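Local coordinates for FAD synthetase (Saccharomyces cerevisiae, PDB 2WSI), which catalyses the adenylation of FMN by ATP, yielding the coenzyme FAD and diphosphate in the last step of FAD biosynthesis, at residues 45-49 with 189-193; 54-59 with 157-163; 77-81 with 97-101. One frame throughout, in Å; residues are numbered along the deposited sequence.

Contact 1. Residues 45-49 with 189-193; sequences IFVRW and MRLQP. With FAD (flavin-adenine dinucleotide), chain C.
A buried apolar contact joins the turn that ends helix 25-45 to strand 189-191, on the face of the sheet turned away from the flavin. Ile45 O closes the turn by accepting from Arg48 N at 3.0 Å and from Trp49 N at 2.9 Å; Trp49 adopts extended angles (-131/149). The nearest CA pairs are Ile45-Leu191 (7.8 Å) and Trp49-Met189 (10.3 Å). Ile45 (m, t) sends CG2 to Leu191 CD1 at 3.6 Å and CD1 to Pro193 CG at 4.3 Å. The indole of Trp49 (chi1 m) lies against Leu191 and Met189, CZ3 3.7 Å from Leu191 CD2 and CH2 3.8 Å from Met189 CG. The alternation of a beta strand does two jobs in this PAPS reductase-family fold: Met189 and Leu191 serve the packing, while Arg190 between them points to the FAD pocket, its guanidinium lying over the isoalloxazine with NH1 3.3 Å from FAD C4. Arg190 NH2 is also hydrogen-bonded to Arg180 O. At the margin, Arg48 NH2 comes within 3.9 Å of Met189 CE.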
loop_
_atom_site.group_PDB
_atom_site.type_symbol
_atom_site.label_atom_id
_atom_site.label_comp_id
_atom_site.label_asym_id
_atom_site.label_seq_id
_atom_site.Cartn_x
_atom_site.Cartn_y
_atom_site.Cartn_z
ATOM N N ILE A 45 -15.869 -1.617 9.473
ATOM C CA ILE A 45 -14.705 -2.024 10.241
ATOM C C ILE A 45 -14.503 -1.225 11.524
ATOM O O ILE A 45 -14.397 -1.802 12.613
ATOM C CB ILE A 45 -13.467 -1.977 9.328
ATOM C CG1 ILE A 45 -13.672 -3.038 8.223
ATOM C CG2 ILE A 45 -12.227 -2.259 10.113
ATOM C CD1 ILE A 45 -12.642 -2.970 7.097
ATOM N N PHE A 46 -14.408 0.089 11.401
ATOM C CA PHE A 46 -14.148 0.916 12.568
ATOM C C PHE A 46 -15.341 0.924 13.510
ATOM O O PHE A 46 -15.217 1.312 14.671
ATOM C CB PHE A 46 -13.793 2.351 12.182
ATOM C CG PHE A 46 -12.471 2.490 11.420
ATOM C CD1 PHE A 46 -11.582 1.442 11.324
ATOM C CD2 PHE A 46 -12.126 3.707 10.853
ATOM C CE1 PHE A 46 -10.381 1.578 10.620
ATOM C CE2 PHE A 46 -10.928 3.860 10.179
ATOM C CZ PHE A 46 -10.057 2.792 10.055
ATOM N N VAL A 47 -16.495 0.502 13.025
ATOM C CA VAL A 47 -17.670 0.462 13.898
ATOM C C VAL A 47 -17.526 -0.719 14.867
ATOM O O VAL A 47 -18.044 -0.720 15.999
ATOM C CB VAL A 47 -18.932 0.353 13.025
ATOM C CG1 VAL A 47 -20.098 -0.236 13.799
ATOM C CG2 VAL A 47 -19.257 1.748 12.429
ATOM N N ARG A 48 -16.771 -1.722 14.436
ATOM C CA ARG A 48 -16.668 -2.955 15.202
ATOM C C ARG A 48 -15.362 -3.110 15.978
ATOM O O ARG A 48 -15.340 -3.698 17.061
ATOM C CB ARG A 48 -16.865 -4.118 14.241
ATOM C CG ARG A 48 -16.794 -5.466 14.861
ATOM C CD ARG A 48 -17.254 -6.470 13.835
ATOM N NE ARG A 48 -17.211 -7.834 14.332
ATOM C CZ ARG A 48 -17.482 -8.890 13.576
ATOM N NH1 ARG A 48 -17.792 -8.722 12.284
ATOM N NH2 ARG A 48 -17.408 -10.099 14.095
ATOM N N TRP A 49 -14.275 -2.569 15.443
ATOM C CA TRP A 49 -12.969 -2.633 16.114
ATOM C C TRP A 49 -12.332 -1.236 16.143
ATOM O O TRP A 49 -12.543 -0.437 15.232
ATOM C CB TRP A 49 -12.026 -3.555 15.348
ATOM C CG TRP A 49 -12.493 -4.967 15.244
ATOM C CD1 TRP A 49 -12.411 -5.932 16.214
ATOM C CD2 TRP A 49 -13.073 -5.600 14.090
ATOM N NE1 TRP A 49 -12.927 -7.137 15.730
ATOM C CE2 TRP A 49 -13.333 -6.953 14.434
ATOM C CE3 TRP A 49 -13.408 -5.156 12.808
ATOM C CZ2 TRP A 49 -13.916 -7.852 13.548
ATOM C CZ3 TRP A 49 -14.007 -6.062 11.926
ATOM C CH2 TRP A 49 -14.256 -7.387 12.306
ATOM N N MET A 189 -9.281 -11.722 12.424
ATOM C CA MET A 189 -10.110 -11.330 11.295
ATOM C C MET A 189 -9.237 -10.657 10.261
ATOM O O MET A 189 -8.495 -9.726 10.581
ATOM C CB MET A 189 -11.226 -10.359 11.727
ATOM C CG MET A 189 -12.295 -10.173 10.641
ATOM S SD MET A 189 -13.360 -11.663 10.442
ATOM C CE MET A 189 -14.561 -11.282 11.730
ATOM N N ARG A 190 -9.341 -11.119 9.016
ATOM C CA ARG A 190 -8.681 -10.441 7.905
ATOM C C ARG A 190 -9.556 -9.274 7.436
ATOM O O ARG A 190 -10.760 -9.439 7.182
ATOM C CB ARG A 190 -8.440 -11.416 6.744
ATOM C CG ARG A 190 -7.554 -12.577 7.108
ATOM C CD ARG A 190 -7.283 -13.469 5.870
ATOM N NE ARG A 190 -8.356 -14.439 5.680
ATOM C CZ ARG A 190 -8.411 -15.312 4.678
ATOM N NH1 ARG A 190 -7.442 -15.340 3.772
ATOM N NH2 ARG A 190 -9.424 -16.172 4.596
ATOM N N LEU A 191 -8.932 -8.104 7.345
ATOM C CA LEU A 191 -9.577 -6.894 6.868
ATOM C C LEU A 191 -8.900 -6.555 5.535
ATOM O O LEU A 191 -7.721 -6.194 5.509
ATOM C CB LEU A 191 -9.369 -5.736 7.865
ATOM C CG LEU A 191 -9.835 -6.009 9.299
ATOM C CD1 LEU A 191 -9.599 -4.758 10.183
ATOM C CD2 LEU A 191 -11.337 -6.440 9.322
ATOM N N GLN A 192 -9.660 -6.649 4.451
ATOM C CA GLN A 192 -9.111 -6.654 3.091
ATOM C C GLN A 192 -9.930 -5.674 2.236
ATOM O O GLN A 192 -10.626 -6.072 1.294
ATOM C CB GLN A 192 -9.203 -8.097 2.529
ATOM C CG GLN A 192 -8.319 -9.061 3.318
ATOM C CD GLN A 192 -8.483 -10.531 2.951
ATOM O OE1 GLN A 192 -9.599 -11.040 2.743
ATOM N NE2 GLN A 192 -7.383 -11.234 2.948
ATOM N N PRO A 193 -9.869 -4.379 2.578
ATOM C CA PRO A 193 -10.737 -3.402 1.916
ATOM C C PRO A 193 -10.210 -2.897 0.570
ATOM O O PRO A 193 -10.894 -2.082 -0.038
ATOM C CB PRO A 193 -10.796 -2.233 2.913
ATOM C CG PRO A 193 -9.688 -2.507 3.956
ATOM C CD PRO A 193 -8.980 -3.762 3.577
HETATM P PA FAD C . 1.439 -10.312 -0.812
HETATM O O1A FAD C . 2.711 -10.039 -1.568
HETATM O O2A FAD C . 1.613 -11.461 0.144
HETATM O O5B FAD C . 0.831 -9.000 -0.077
HETATM C C5B FAD C . -0.522 -9.028 0.340
HETATM C C4B FAD C . -0.657 -8.177 1.608
HETATM O O4B FAD C . -0.169 -8.896 2.710
HETATM C C3B FAD C . 0.176 -6.913 1.532
HETATM O O3B FAD C . -0.540 -5.853 0.950
HETATM C C2B FAD C . 0.480 -6.652 2.995
HETATM O O2B FAD C . -0.592 -5.969 3.610
HETATM C C1B FAD C . 0.573 -8.044 3.562
HETATM N N9A FAD C . 1.984 -8.461 3.540
HETATM C C8A FAD C . 2.644 -9.189 2.581
HETATM N N7A FAD C . 3.935 -9.361 2.974
HETATM C C5A FAD C . 4.092 -8.723 4.163
HETATM C C6A FAD C . 5.175 -8.558 5.003
HETATM N N6A FAD C . 6.385 -9.082 4.733
HETATM N N1A FAD C . 4.990 -7.872 6.167
HETATM C C2A FAD C . 3.769 -7.333 6.517
HETATM N N3A FAD C . 2.703 -7.466 5.658
HETATM C C4A FAD C . 2.872 -8.178 4.523
HETATM N N1 FAD C . -3.772 -17.142 3.124
HETATM C C2 FAD C . -4.682 -18.147 3.322
HETATM O O2 FAD C . -4.810 -19.041 2.484
HETATM N N3 FAD C . -5.453 -18.165 4.458
HETATM C C4 FAD C . -5.319 -17.181 5.413
HETATM O O4 FAD C . -6.051 -17.253 6.405
HETATM C C4X FAD C . -4.391 -16.153 5.218
HETATM N N5 FAD C . -4.222 -15.134 6.152
HETATM C C5X FAD C . -3.307 -14.123 5.937
HETATM C C6 FAD C . -3.130 -13.097 6.867
HETATM C C7 FAD C . -2.174 -12.104 6.637
HETATM C C7M FAD C . -1.951 -10.994 7.624
HETATM C C8 FAD C . -1.419 -12.133 5.472
HETATM C C8M FAD C . -0.408 -11.060 5.197
HETATM C C9 FAD C . -1.606 -13.145 4.548
HETATM C C9A FAD C . -2.532 -14.143 4.777
HETATM N N10 FAD C . -2.684 -15.150 3.845
HETATM C C10 FAD C . -3.627 -16.137 4.055
HETATM C "C1'" FAD C . -1.863 -15.132 2.584
HETATM C "C2'" FAD C . -2.579 -14.315 1.487
HETATM O "O2'" FAD C . -3.916 -14.704 1.279
HETATM C "C3'" FAD C . -1.849 -14.353 0.147
HETATM O "O3'" FAD C . -1.996 -15.630 -0.425
HETATM C "C4'" FAD C . -0.378 -14.030 0.322
HETATM O "O4'" FAD C . -0.226 -12.874 1.119
HETATM C "C5'" FAD C . 0.278 -13.766 -1.034
HETATM O "O5'" FAD C . -0.584 -12.961 -1.817
HETATM P P FAD C . 0.000 -11.769 -2.730
HETATM O O1P FAD C . 1.328 -12.190 -3.315
HETATM O O2P FAD C . -1.037 -11.330 -3.739
HETATM O O3P FAD C . 0.212 -10.486 -1.806
#

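Contact 2. Residues 54-59 with 157-163; sequences GEISFS and ETEAIVI. With FAD (flavin-adenine dinucleotide), chain C.
Two parallel strands, 56-59 and 160-162, meet with axes 4.5 Å apart and a crossing angle of -31°. Thr158 OG1 accepts from a water (2.8 Å) that also donates to Gly54 O (2.6 Å), and is itself bonded to Tyr155 O. Glu159 N (2.8 Å) and Ala160 N (3.1 Å) share the acceptor Glu55 O. From here the regular parallel pattern runs: Ala160 pairs with Ile56 and its O accepts from Ser57 N at 3.1 Å. Ile161 pairs with Ser57, their side chains on the opposite face from Ile56. Val162 pairs with Phe58; its N donates to Ser57 O (2.9 Å), its CG2 meets Ile56 CG2 (3.5 Å) and its CG1 meets Phe58 CE1 (3.6 Å). Val162 O accepts from Ser59 N (2.9 Å) and Ser59 OG (2.6 Å), the serine being p. Ile163 CD1 reaches FAD C7 at 3.5 Å, and Ser59 O takes a hydrogen bond from FAD O2B at 2.9 Å: as in other HUP-clan folds, the nucleotide sits at the carboxyl ends of parallel strands. Helix 64-87 packs on the Phe58 face and helix 144-154 on the Ser57 face, while strands 102-106 and 189-191 flank the pair.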
loop_
_atom_site.group_PDB
_atom_site.type_symbol
_atom_site.label_atom_id
_atom_site.label_comp_id
_atom_site.label_asym_id
_atom_site.label_seq_id
_atom_site.Cartn_x
_atom_site.Cartn_y
_atom_site.Cartn_z
ATOM N N GLY A 54 -5.059 -0.937 19.383
ATOM C CA GLY A 54 -4.355 -2.192 19.206
ATOM C C GLY A 54 -5.237 -3.374 18.824
ATOM O O GLY A 54 -4.716 -4.452 18.559
ATOM N N GLU A 55 -6.552 -3.190 18.808
ATOM C CA GLU A 55 -7.443 -4.275 18.392
ATOM C C GLU A 55 -7.136 -4.613 16.947
ATOM O O GLU A 55 -7.276 -5.768 16.516
ATOM C CB GLU A 55 -8.928 -3.881 18.500
ATOM C CG GLU A 55 -9.407 -3.698 19.926
ATOM C CD GLU A 55 -10.867 -3.233 20.017
ATOM O OE1 GLU A 55 -11.566 -3.239 19.000
ATOM O OE2 GLU A 55 -11.319 -2.860 21.110
ATOM N N ILE A 56 -6.747 -3.586 16.201
ATOM C CA ILE A 56 -6.385 -3.756 14.799
ATOM C C ILE A 56 -4.922 -3.441 14.610
ATOM O O ILE A 56 -4.491 -2.364 14.987
ATOM C CB ILE A 56 -7.145 -2.783 13.887
ATOM C CG1 ILE A 56 -8.665 -2.976 13.990
ATOM C CG2 ILE A 56 -6.759 -3.020 12.425
ATOM C CD1 ILE A 56 -9.429 -1.949 13.186
ATOM N N SER A 57 -4.181 -4.338 13.958
ATOM C CA SER A 57 -2.857 -3.999 13.480
ATOM C C SER A 57 -2.860 -3.923 11.954
ATOM O O SER A 57 -3.544 -4.689 11.289
ATOM C CB SER A 57 -1.853 -5.054 13.889
ATOM O OG SER A 57 -0.569 -4.609 13.535
ATOM N N PHE A 58 -2.106 -2.986 11.415
ATOM C CA PHE A 58 -2.010 -2.797 9.967
ATOM C C PHE A 58 -0.780 -3.567 9.463
ATOM O O PHE A 58 0.354 -3.302 9.913
ATOM C CB PHE A 58 -1.861 -1.292 9.674
ATOM C CG PHE A 58 -2.050 -0.944 8.232
ATOM C CD1 PHE A 58 -3.246 -0.417 7.797
ATOM C CD2 PHE A 58 -1.035 -1.168 7.313
ATOM C CE1 PHE A 58 -3.452 -0.123 6.442
ATOM C CE2 PHE A 58 -1.224 -0.892 5.954
ATOM C CZ PHE A 58 -2.426 -0.372 5.518
ATOM N N SER A 59 -0.973 -4.544 8.565
ATOM C CA SER A 59 0.198 -5.229 7.993
ATOM C C SER A 59 0.763 -4.415 6.837
ATOM O O SER A 59 0.115 -4.192 5.815
ATOM C CB SER A 59 -0.074 -6.689 7.577
ATOM O OG SER A 59 -1.105 -6.781 6.604
ATOM N N GLU A 157 -4.155 -9.420 22.261
ATOM C CA GLU A 157 -5.269 -8.492 22.136
ATOM C C GLU A 157 -5.621 -8.225 20.648
ATOM O O GLU A 157 -6.673 -7.662 20.339
ATOM C CB GLU A 157 -4.943 -7.163 22.852
ATOM C CG GLU A 157 -3.820 -6.327 22.169
ATOM C CD GLU A 157 -2.402 -6.612 22.698
ATOM O OE1 GLU A 157 -2.121 -7.743 23.163
ATOM O OE2 GLU A 157 -1.554 -5.689 22.622
ATOM N N THR A 158 -4.743 -8.624 19.738
ATOM C CA THR A 158 -4.964 -8.347 18.312
ATOM C C THR A 158 -6.191 -9.114 17.835
ATOM O O THR A 158 -6.216 -10.346 17.888
ATOM C CB THR A 158 -3.765 -8.798 17.452
ATOM O OG1 THR A 158 -2.564 -8.140 17.884
ATOM C CG2 THR A 158 -4.029 -8.479 15.976
ATOM N N GLU A 159 -7.212 -8.402 17.381
ATOM C CA GLU A 159 -8.439 -9.059 16.917
ATOM C C GLU A 159 -8.540 -9.114 15.388
ATOM O O GLU A 159 -9.230 -9.963 14.813
ATOM C CB GLU A 159 -9.668 -8.356 17.521
ATOM C CG GLU A 159 -9.683 -8.449 19.061
ATOM C CD GLU A 159 -10.967 -7.940 19.688
ATOM O OE1 GLU A 159 -11.996 -7.881 18.967
ATOM O OE2 GLU A 159 -10.949 -7.605 20.906
ATOM N N ALA A 160 -7.836 -8.218 14.728
ATOM C CA ALA A 160 -7.980 -8.080 13.260
ATOM C C ALA A 160 -6.702 -7.461 12.684
ATOM O O ALA A 160 -6.001 -6.734 13.385
ATOM C CB ALA A 160 -9.170 -7.191 12.931
ATOM N N ILE A 161 -6.390 -7.803 11.438
ATOM C CA ILE A 161 -5.231 -7.288 10.753
ATOM C C ILE A 161 -5.626 -6.783 9.365
ATOM O O ILE A 161 -6.299 -7.485 8.630
ATOM C CB ILE A 161 -4.177 -8.372 10.626
ATOM C CG1 ILE A 161 -3.919 -8.916 12.039
ATOM C CG2 ILE A 161 -2.904 -7.805 9.966
ATOM C CD1 ILE A 161 -2.552 -9.456 12.287
ATOM N N VAL A 162 -5.209 -5.562 9.043
ATOM C CA VAL A 162 -5.495 -4.960 7.759
ATOM C C VAL A 162 -4.446 -5.458 6.764
ATOM O O VAL A 162 -3.265 -5.414 7.046
ATOM C CB VAL A 162 -5.409 -3.412 7.831
ATOM C CG1 VAL A 162 -5.823 -2.803 6.488
ATOM C CG2 VAL A 162 -6.274 -2.838 8.989
ATOM N N ILE A 163 -4.890 -5.862 5.574
ATOM C CA ILE A 163 -4.050 -6.551 4.589
ATOM C C ILE A 163 -4.338 -5.919 3.228
ATOM O O ILE A 163 -5.503 -5.855 2.837
ATOM C CB ILE A 163 -4.475 -8.019 4.480
ATOM C CG1 ILE A 163 -4.351 -8.690 5.859
ATOM C CG2 ILE A 163 -3.678 -8.744 3.402
ATOM C CD1 ILE A 163 -4.977 -10.105 5.917
HETATM P PA FAD C . 1.439 -10.312 -0.812
HETATM O O1A FAD C . 2.711 -10.039 -1.568
HETATM O O2A FAD C . 1.613 -11.461 0.144
HETATM O O5B FAD C . 0.831 -9.000 -0.077
HETATM C C5B FAD C . -0.522 -9.028 0.340
HETATM C C4B FAD C . -0.657 -8.177 1.608
HETATM O O4B FAD C . -0.169 -8.896 2.710
HETATM C C3B FAD C . 0.176 -6.913 1.532
HETATM O O3B FAD C . -0.540 -5.853 0.950
HETATM C C2B FAD C . 0.480 -6.652 2.995
HETATM O O2B FAD C . -0.592 -5.969 3.610
HETATM C C1B FAD C . 0.573 -8.044 3.562
HETATM N N9A FAD C . 1.984 -8.461 3.540
HETATM C C8A FAD C . 2.644 -9.189 2.581
HETATM N N7A FAD C . 3.935 -9.361 2.974
HETATM C C5A FAD C . 4.092 -8.723 4.163
HETATM C C6A FAD C . 5.175 -8.558 5.003
HETATM N N6A FAD C . 6.385 -9.082 4.733
HETATM N N1A FAD C . 4.990 -7.872 6.167
HETATM C C2A FAD C . 3.769 -7.333 6.517
HETATM N N3A FAD C . 2.703 -7.466 5.658
HETATM C C4A FAD C . 2.872 -8.178 4.523
HETATM N N1 FAD C . -3.772 -17.142 3.124
HETATM C C2 FAD C . -4.682 -18.147 3.322
HETATM O O2 FAD C . -4.810 -19.041 2.484
HETATM N N3 FAD C . -5.453 -18.165 4.458
HETATM C C4 FAD C . -5.319 -17.181 5.413
HETATM O O4 FAD C . -6.051 -17.253 6.405
HETATM C C4X FAD C . -4.391 -16.153 5.218
HETATM N N5 FAD C . -4.222 -15.134 6.152
HETATM C C5X FAD C . -3.307 -14.123 5.937
HETATM C C6 FAD C . -3.130 -13.097 6.867
HETATM C C7 FAD C . -2.174 -12.104 6.637
HETATM C C7M FAD C . -1.951 -10.994 7.624
HETATM C C8 FAD C . -1.419 -12.133 5.472
HETATM C C8M FAD C . -0.408 -11.060 5.197
HETATM C C9 FAD C . -1.606 -13.145 4.548
HETATM C C9A FAD C . -2.532 -14.143 4.777
HETATM N N10 FAD C . -2.684 -15.150 3.845
HETATM C C10 FAD C . -3.627 -16.137 4.055
HETATM C "C1'" FAD C . -1.863 -15.132 2.584
HETATM C "C2'" FAD C . -2.579 -14.315 1.487
HETATM O "O2'" FAD C . -3.916 -14.704 1.279
HETATM C "C3'" FAD C . -1.849 -14.353 0.147
HETATM O "O3'" FAD C . -1.996 -15.630 -0.425
HETATM C "C4'" FAD C . -0.378 -14.030 0.322
HETATM O "O4'" FAD C . -0.226 -12.874 1.119
HETATM C "C5'" FAD C . 0.278 -13.766 -1.034
HETATM O "O5'" FAD C . -0.584 -12.961 -1.817
HETATM P P FAD C . 0.000 -11.769 -2.730
HETATM O O1P FAD C . 1.328 -12.190 -3.315
HETATM O O2P FAD C . -1.037 -11.330 -3.739
HETATM O O3P FAD C . 0.212 -10.486 -1.806
HETATM O O HOH W 1 -2.447 -5.379 17.647
#

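Contact 3. Residues 77-81 with 97-101; sequences LWEYF and FPMQR
An aromatic cluster of Trp78, Phe81 and Phe97 joins the loop that leads into strand 102-106 to the side of helix 64-87, near the protein surface and away from the FAD site. It illustrates how one ring can make most of a loop's contact with a helix. The key residue is Phe97, the first one modelled after a gap in the chain. With chi1 t and chi2 94°, its ring packs against Leu77, Trp78 and Phe81, on one side of the helix. The helix is regular there, with Phe81 N bonded to Leu77 O at 3.2 Å. Phe81 CA and Phe97 CA are the nearest pair, 7.1 Å apart.

Phe81 is the second main contributor. Its CA-to-CB bond points toward the loop, and chi1 t with chi2 75° offers a ring face to the Phe97 backbone: Phe97 CA stands 4.1 Å from the centroid of the Phe81 ring, 28° off its normal, a CH-pi contact. The rings of Phe81 and Phe97 meet obliquely, centroids 5.3 Å apart and planes at 54°, with Phe81 CG 3.8 Å from Phe97 CD1. Trp78 starts out pointing away, yet chi1 t swings its six-membered ring back to an oblique meeting with Phe97, centroids 5.9 Å apart and planes at 31°.

Leu77 (t, p) meets the edge of the Phe97 ring, CG to CZ at 4.0 Å. Leu3 and Ser4 touch Phe97, so helix 3-18 also packs against its ring. Beyond it the loop runs on in extended form, and its first step still grazes the helix, where Pro98 CD lies 4.2 Å from Phe81 CD1.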
loop_
_atom_site.group_PDB
_atom_site.type_symbol
_atom_site.label_atom_id
_atom_site.label_comp_id
_atom_site.label_asym_id
_atom_site.label_seq_id
_atom_site.Cartn_x
_atom_site.Cartn_y
_atom_site.Cartn_z
ATOM N N LEU A 77 -9.120 7.330 9.215
ATOM C CA LEU A 77 -8.843 7.534 10.647
ATOM C C LEU A 77 -9.178 8.990 11.039
ATOM O O LEU A 77 -9.747 9.275 12.116
ATOM C CB LEU A 77 -7.371 7.190 10.936
ATOM C CG LEU A 77 -6.960 7.311 12.393
ATOM C CD1 LEU A 77 -7.818 6.390 13.223
ATOM C CD2 LEU A 77 -5.451 6.997 12.584
ATOM N N TRP A 78 -8.828 9.918 10.162
ATOM C CA TRP A 78 -9.148 11.328 10.390
ATOM C C TRP A 78 -10.676 11.476 10.532
ATOM O O TRP A 78 -11.190 12.025 11.523
ATOM C CB TRP A 78 -8.657 12.159 9.220
ATOM C CG TRP A 78 -8.861 13.642 9.383
ATOM C CD1 TRP A 78 -9.651 14.468 8.600
ATOM C CD2 TRP A 78 -8.231 14.494 10.351
ATOM N NE1 TRP A 78 -9.552 15.777 9.043
ATOM C CE2 TRP A 78 -8.687 15.817 10.113
ATOM C CE3 TRP A 78 -7.349 14.263 11.419
ATOM C CZ2 TRP A 78 -8.286 16.901 10.908
ATOM C CZ3 TRP A 78 -6.951 15.339 12.201
ATOM C CH2 TRP A 78 -7.418 16.642 11.943
ATOM N N GLU A 79 -11.400 10.973 9.543
ATOM C CA GLU A 79 -12.874 11.054 9.582
ATOM C C GLU A 79 -13.474 10.352 10.819
ATOM O O GLU A 79 -14.424 10.832 11.427
ATOM C CB GLU A 79 -13.463 10.486 8.270
ATOM C CG GLU A 79 -14.983 10.616 8.169
ATOM C CD GLU A 79 -15.502 10.443 6.744
ATOM O OE1 GLU A 79 -14.761 10.755 5.789
ATOM O OE2 GLU A 79 -16.653 9.987 6.593
ATOM N N TYR A 80 -12.889 9.230 11.214
ATOM C CA TYR A 80 -13.364 8.426 12.344
ATOM C C TYR A 80 -13.354 9.235 13.637
ATOM O O TYR A 80 -14.249 9.150 14.482
ATOM C CB TYR A 80 -12.450 7.200 12.502
ATOM C CG TYR A 80 -12.550 6.454 13.821
ATOM C CD1 TYR A 80 -13.563 5.522 14.039
ATOM C CD2 TYR A 80 -11.606 6.647 14.826
ATOM C CE1 TYR A 80 -13.656 4.817 15.239
ATOM C CE2 TYR A 80 -11.672 5.932 16.037
ATOM C CZ TYR A 80 -12.705 5.025 16.232
ATOM O OH TYR A 80 -12.793 4.312 17.403
ATOM N N PHE A 81 -12.326 10.035 13.783
ATOM C CA PHE A 81 -12.204 10.834 14.978
ATOM C C PHE A 81 -13.406 11.779 15.109
ATOM O O PHE A 81 -13.951 11.959 16.191
ATOM C CB PHE A 81 -10.914 11.609 14.925
ATOM C CG PHE A 81 -10.776 12.616 16.014
ATOM C CD1 PHE A 81 -10.477 12.219 17.321
ATOM C CD2 PHE A 81 -10.938 13.960 15.739
ATOM C CE1 PHE A 81 -10.338 13.163 18.336
ATOM C CE2 PHE A 81 -10.796 14.910 16.746
ATOM C CZ PHE A 81 -10.501 14.500 18.049
ATOM N N PHE A 97 -7.147 15.143 18.829
ATOM C CA PHE A 97 -6.725 13.879 18.216
ATOM C C PHE A 97 -5.661 13.236 19.098
ATOM O O PHE A 97 -4.753 13.923 19.573
ATOM C CB PHE A 97 -6.187 14.126 16.805
ATOM C CG PHE A 97 -6.088 12.884 15.970
ATOM C CD1 PHE A 97 -7.134 12.515 15.119
ATOM C CD2 PHE A 97 -4.949 12.079 16.026
ATOM C CE1 PHE A 97 -7.057 11.367 14.347
ATOM C CE2 PHE A 97 -4.855 10.928 15.237
ATOM C CZ PHE A 97 -5.930 10.572 14.398
ATOM N N PRO A 98 -5.779 11.922 19.350
ATOM C CA PRO A 98 -4.867 11.324 20.339
ATOM C C PRO A 98 -3.416 11.369 19.877
ATOM O O PRO A 98 -3.141 11.197 18.683
ATOM C CB PRO A 98 -5.327 9.860 20.450
ATOM C CG PRO A 98 -6.384 9.656 19.430
ATOM C CD PRO A 98 -6.712 10.950 18.750
ATOM N N MET A 99 -2.497 11.603 20.813
ATOM C CA MET A 99 -1.080 11.640 20.478
ATOM C C MET A 99 -0.488 10.244 20.693
ATOM O O MET A 99 -0.159 9.858 21.811
ATOM C CB MET A 99 -0.348 12.709 21.309
ATOM C CG MET A 99 1.090 13.003 20.839
ATOM S SD MET A 99 1.323 14.177 19.452
ATOM C CE MET A 99 1.016 15.788 20.165
ATOM N N GLN A 100 -0.363 9.494 19.604
ATOM C CA GLN A 100 0.077 8.113 19.642
ATOM C C GLN A 100 0.514 7.643 18.247
ATOM O O GLN A 100 0.399 8.380 17.270
ATOM C CB GLN A 100 -1.072 7.216 20.110
ATOM C CG GLN A 100 -2.254 7.199 19.128
ATOM C CD GLN A 100 -3.198 6.055 19.411
ATOM O OE1 GLN A 100 -4.167 6.224 20.139
ATOM N NE2 GLN A 100 -2.901 4.865 18.854
ATOM N N ARG A 101 0.969 6.395 18.162
ATOM C CA ARG A 101 1.390 5.805 16.888
ATOM C C ARG A 101 0.414 4.703 16.453
ATOM O O ARG A 101 -0.301 4.140 17.278
ATOM C CB ARG A 101 2.804 5.238 17.029
ATOM C CG ARG A 101 3.793 6.285 17.562
ATOM C CD ARG A 101 5.227 5.835 17.476
ATOM N NE ARG A 101 5.474 4.714 18.369
ATOM C CZ ARG A 101 6.653 4.121 18.530
ATOM N NH1 ARG A 101 7.723 4.551 17.867
ATOM N NH2 ARG A 101 6.760 3.105 19.373
#

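Overall arrangement
Contact 1 opens first along the chain, at the end of helix 25-45, and closes the longest loop when strand 189-191 arrives. Inside it, contact 2 begins at strand 56-59 and closes at strand 160-162; contact 3 closes the shortest loop, from helix 64-87 to the segment before strand 102-106, and is nested in both. The three are thus nested without crossing. Contacts 1 and 2 share one sheet, where strands 160-162 and 189-191 are neighbours, and both touch FAD. Contact 3 lies about 16 Å, centre to centre, from each of them; Phe46 bridges it to contact 1 by packing against Tyr80 and Leu77, whereas helix 64-87 connects it with strand 56-59 along the chain.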